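Local coordinates for protein agmatine ureohydrolase (Thermoplasma volcanium GSS1, PDB 3PZL) that probably hydrolyses agmatine to putrescine and urea, as an arginase-family enzyme with two manganese ions per subunit, at residues Ile42-Thr47 with Gly121-Ile126. Sequence-based numbering, arbitrary orientation.
With MN (manganese (II) ion), chain F.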
ATOM      1  N   ILE B  42       4.700 -24.314  -8.534  1.00 51.86           N
ATOM      2  CA  ILE B  42       6.088 -24.196  -8.932  1.00 52.41           C
ATOM      3  C   ILE B  42       6.486 -22.724  -8.780  1.00 52.48           C
ATOM      4  O   ILE B  42       6.142 -21.899  -9.603  1.00 52.69           O
ATOM      5  CB  ILE B  42       6.243 -24.759 -10.367  1.00 52.99           C
ATOM      6  CG1 ILE B  42       6.207 -26.288 -10.282  1.00 53.33           C
ATOM      7  CG2 ILE B  42       7.521 -24.266 -11.066  1.00 52.69           C
ATOM      8  CD1 ILE B  42       5.893 -26.946 -11.544  1.00 55.87           C
ATOM      9  N   PRO B  43       7.183 -22.383  -7.693  1.00 52.80           N
ATOM     10  CA  PRO B  43       7.490 -20.999  -7.386  1.00 52.62           C
ATOM     11  C   PRO B  43       8.749 -20.506  -8.079  1.00 53.23           C
ATOM     12  O   PRO B  43       9.783 -20.311  -7.434  1.00 53.77           O
ATOM     13  CB  PRO B  43       7.686 -21.014  -5.864  1.00 52.16           C
ATOM     14  CG  PRO B  43       7.812 -22.447  -5.479  1.00 52.49           C
ATOM     15  CD  PRO B  43       7.729 -23.297  -6.683  1.00 53.33           C
ATOM     16  N   PHE B  44       8.676 -20.307  -9.383  1.00 53.93           N
ATOM     17  CA  PHE B  44       9.867 -19.930 -10.134  1.00 54.98           C
ATOM     18  C   PHE B  44       9.656 -18.646 -10.912  1.00 55.71           C
ATOM     19  O   PHE B  44       8.611 -18.416 -11.502  1.00 54.71           O
ATOM     20  CB  PHE B  44      10.346 -21.047 -11.054  1.00 54.61           C
ATOM     21  CG  PHE B  44      11.451 -20.624 -11.958  1.00 55.10           C
ATOM     22  CD1 PHE B  44      12.761 -20.674 -11.520  1.00 55.54           C
ATOM     23  CD2 PHE B  44      11.183 -20.164 -13.248  1.00 54.62           C
ATOM     24  CE1 PHE B  44      13.788 -20.288 -12.347  1.00 56.13           C
ATOM     25  CE2 PHE B  44      12.203 -19.774 -14.072  1.00 55.19           C
ATOM     26  CZ  PHE B  44      13.506 -19.837 -13.621  1.00 56.34           C
ATOM     27  N   ASP B  45      10.702 -17.837 -10.967  1.00 57.71           N
ATOM     28  CA  ASP B  45      10.525 -16.421 -11.220  1.00 58.57           C
ATOM     29  C   ASP B  45      11.711 -15.825 -11.929  1.00 58.78           C
ATOM     30  O   ASP B  45      11.645 -14.684 -12.390  1.00 58.64           O
ATOM     31  CB  ASP B  45      10.441 -15.737  -9.856  1.00 58.58           C
ATOM     32  CG  ASP B  45       9.594 -14.554  -9.889  1.00 61.90           C
ATOM     33  OD1 ASP B  45       9.306 -14.126 -11.044  1.00 66.18           O
ATOM     34  OD2 ASP B  45       9.219 -14.047  -8.789  1.00 63.64           O
ATOM     35  N   ASN B  46      12.802 -16.586 -11.971  1.00 59.29           N
ATOM     36  CA  ASN B  46      14.116 -16.029 -12.215  1.00 59.86           C
ATOM     37  C   ASN B  46      14.404 -15.786 -13.689  1.00 60.17           C
ATOM     38  O   ASN B  46      15.502 -16.057 -14.196  1.00 61.37           O
ATOM     39  CB  ASN B  46      15.199 -16.908 -11.573  1.00 60.89           C
ATOM     40  CG  ASN B  46      16.391 -16.109 -11.141  1.00 60.10           C
ATOM     41  OD1 ASN B  46      16.240 -15.013 -10.586  1.00 59.99           O
ATOM     42  ND2 ASN B  46      17.583 -16.631 -11.415  1.00 59.81           N
ATOM     43  N   THR B  47      13.409 -15.266 -14.379  1.00 59.27           N
ATOM     44  CA  THR B  47      13.616 -14.800 -15.734  1.00 59.47           C
ATOM     45  C   THR B  47      12.751 -13.546 -15.961  1.00 58.65           C
ATOM     46  O   THR B  47      12.792 -12.942 -17.042  1.00 58.76           O
ATOM     47  CB  THR B  47      13.339 -15.951 -16.777  1.00 60.13           C
ATOM     48  OG1 THR B  47      14.394 -16.019 -17.736  1.00 60.08           O
ATOM     49  CG2 THR B  47      12.045 -15.773 -17.500  1.00 58.97           C
ATOM     50  N   GLY B 121       1.788 -21.661 -11.189  1.00 49.42           N
ATOM     51  CA  GLY B 121       3.138 -21.247 -11.295  1.00 49.49           C
ATOM     52  C   GLY B 121       3.403 -19.836 -10.873  1.00 49.02           C
ATOM     53  O   GLY B 121       2.558 -19.180 -10.286  1.00 47.76           O
ATOM     54  N   GLY B 122       4.645 -19.441 -11.124  1.00 49.45           N
ATOM     55  CA  GLY B 122       5.023 -18.080 -11.250  1.00 50.98           C
ATOM     56  C   GLY B 122       5.069 -17.848 -12.754  1.00 52.00           C
ATOM     57  O   GLY B 122       4.000 -17.710 -13.398  1.00 52.01           O
ATOM     58  N   GLU B 123       6.284 -17.831 -13.314  1.00 52.34           N
ATOM     59  CA  GLU B 123       6.503 -17.494 -14.735  1.00 53.50           C
ATOM     60  C   GLU B 123       5.833 -18.439 -15.698  1.00 53.61           C
ATOM     61  O   GLU B 123       5.359 -19.509 -15.304  1.00 53.83           O
ATOM     62  CB  GLU B 123       7.969 -17.537 -15.097  1.00 54.45           C
ATOM     63  CG  GLU B 123       8.778 -16.482 -14.512  1.00 55.82           C
ATOM     64  CD  GLU B 123      10.190 -16.573 -14.968  1.00 59.29           C
ATOM     65  OE1 GLU B 123      10.558 -17.572 -15.635  1.00 57.83           O
ATOM     66  OE2 GLU B 123      10.935 -15.628 -14.651  1.00 63.17           O
ATOM     67  N   HIS B 124       5.825 -18.030 -16.965  1.00 53.41           N
ATOM     68  CA  HIS B 124       5.202 -18.794 -18.039  1.00 54.27           C
ATOM     69  C   HIS B 124       6.143 -19.861 -18.576  1.00 55.36           C
ATOM     70  O   HIS B 124       5.712 -20.792 -19.248  1.00 56.41           O
ATOM     71  CB  HIS B 124       4.748 -17.882 -19.184  1.00 53.31           C
ATOM     72  CG  HIS B 124       3.659 -18.465 -20.016  1.00 51.93           C
ATOM     73  ND1 HIS B 124       2.982 -17.723 -20.980  1.00 51.76           N
ATOM     74  CD2 HIS B 124       3.115 -19.715 -20.018  1.00 48.78           C
ATOM     75  CE1 HIS B 124       2.082 -18.506 -21.556  1.00 51.98           C
ATOM     76  NE2 HIS B 124       2.152 -19.720 -20.999  1.00 49.88           N
ATOM     77  N   SER B 125       7.424 -19.748 -18.275  1.00 55.63           N
ATOM     78  CA  SER B 125       8.359 -20.675 -18.859  1.00 56.69           C
ATOM     79  C   SER B 125       8.239 -22.061 -18.260  1.00 56.28           C
ATOM     80  O   SER B 125       8.772 -23.005 -18.821  1.00 57.98           O
ATOM     81  CB  SER B 125       9.781 -20.169 -18.727  1.00 57.28           C
ATOM     82  OG  SER B 125      10.096 -19.962 -17.359  1.00 60.71           O
ATOM     83  N   ILE B 126       7.532 -22.215 -17.150  1.00 54.64           N
ATOM     84  CA  ILE B 126       7.302 -23.550 -16.634  1.00 53.89           C
ATOM     85  C   ILE B 126       6.450 -24.409 -17.565  1.00 54.15           C
ATOM     86  O   ILE B 126       6.515 -25.636 -17.503  1.00 54.81           O
ATOM     87  CB  ILE B 126       6.691 -23.511 -15.263  1.00 53.35           C
ATOM     88  CG1 ILE B 126       5.339 -22.800 -15.277  1.00 52.40           C
ATOM     89  CG2 ILE B 126       7.635 -22.811 -14.307  1.00 54.69           C
ATOM     90  CD1 ILE B 126       4.588 -22.855 -13.964  1.00 49.00           C
TER
HETATM   91 MN    MN F 314       3.986 -15.578 -21.455  1.00 56.27          MN
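E123 reaches across to the 42-47 loop and is gripped at both ends. Its backbone N gives a nearly straight hydrogen bond (3.0 Å, 176°) to F44 O, and its extended side chain, CG anti to the carbonyl carbon (chi1 -69°), carries the carboxylate past the F44 ring to the backbone of D45-T47. OE1 comes obliquely to the F44 ring near CE2, ring and carboxylate planes 80° apart, and also accepts the S125 hydroxyl (OG to OE1, 3.0 Å). OE2, less surely placed, takes a weak bond from T47 N and a hydrogen bond from S48 OG. An alanine in place of E123 would probably leave S125 OG and S48 OG without this acceptor and the 45-47 segment less firmly tied to the metal-bearing loop. Toward the strand ends, I42 CG2 packs against I126 CG2 at 3.6 Å, and G122 N bonds weakly to I42 O. Next to E123, H124 ND1 binds a manganese ion at 2.4 Å, together with D144, D148 and D229, while H124 NE2 is hydrogen-bonded to S227 OG. The two loops follow neighbouring strands 37-42 and 116-121, at the C-terminal ends of the strands of the parallel arginase-fold sheet; helix 96-112 packs on I42 and F44, and strand 265-271 touches H124 and I126.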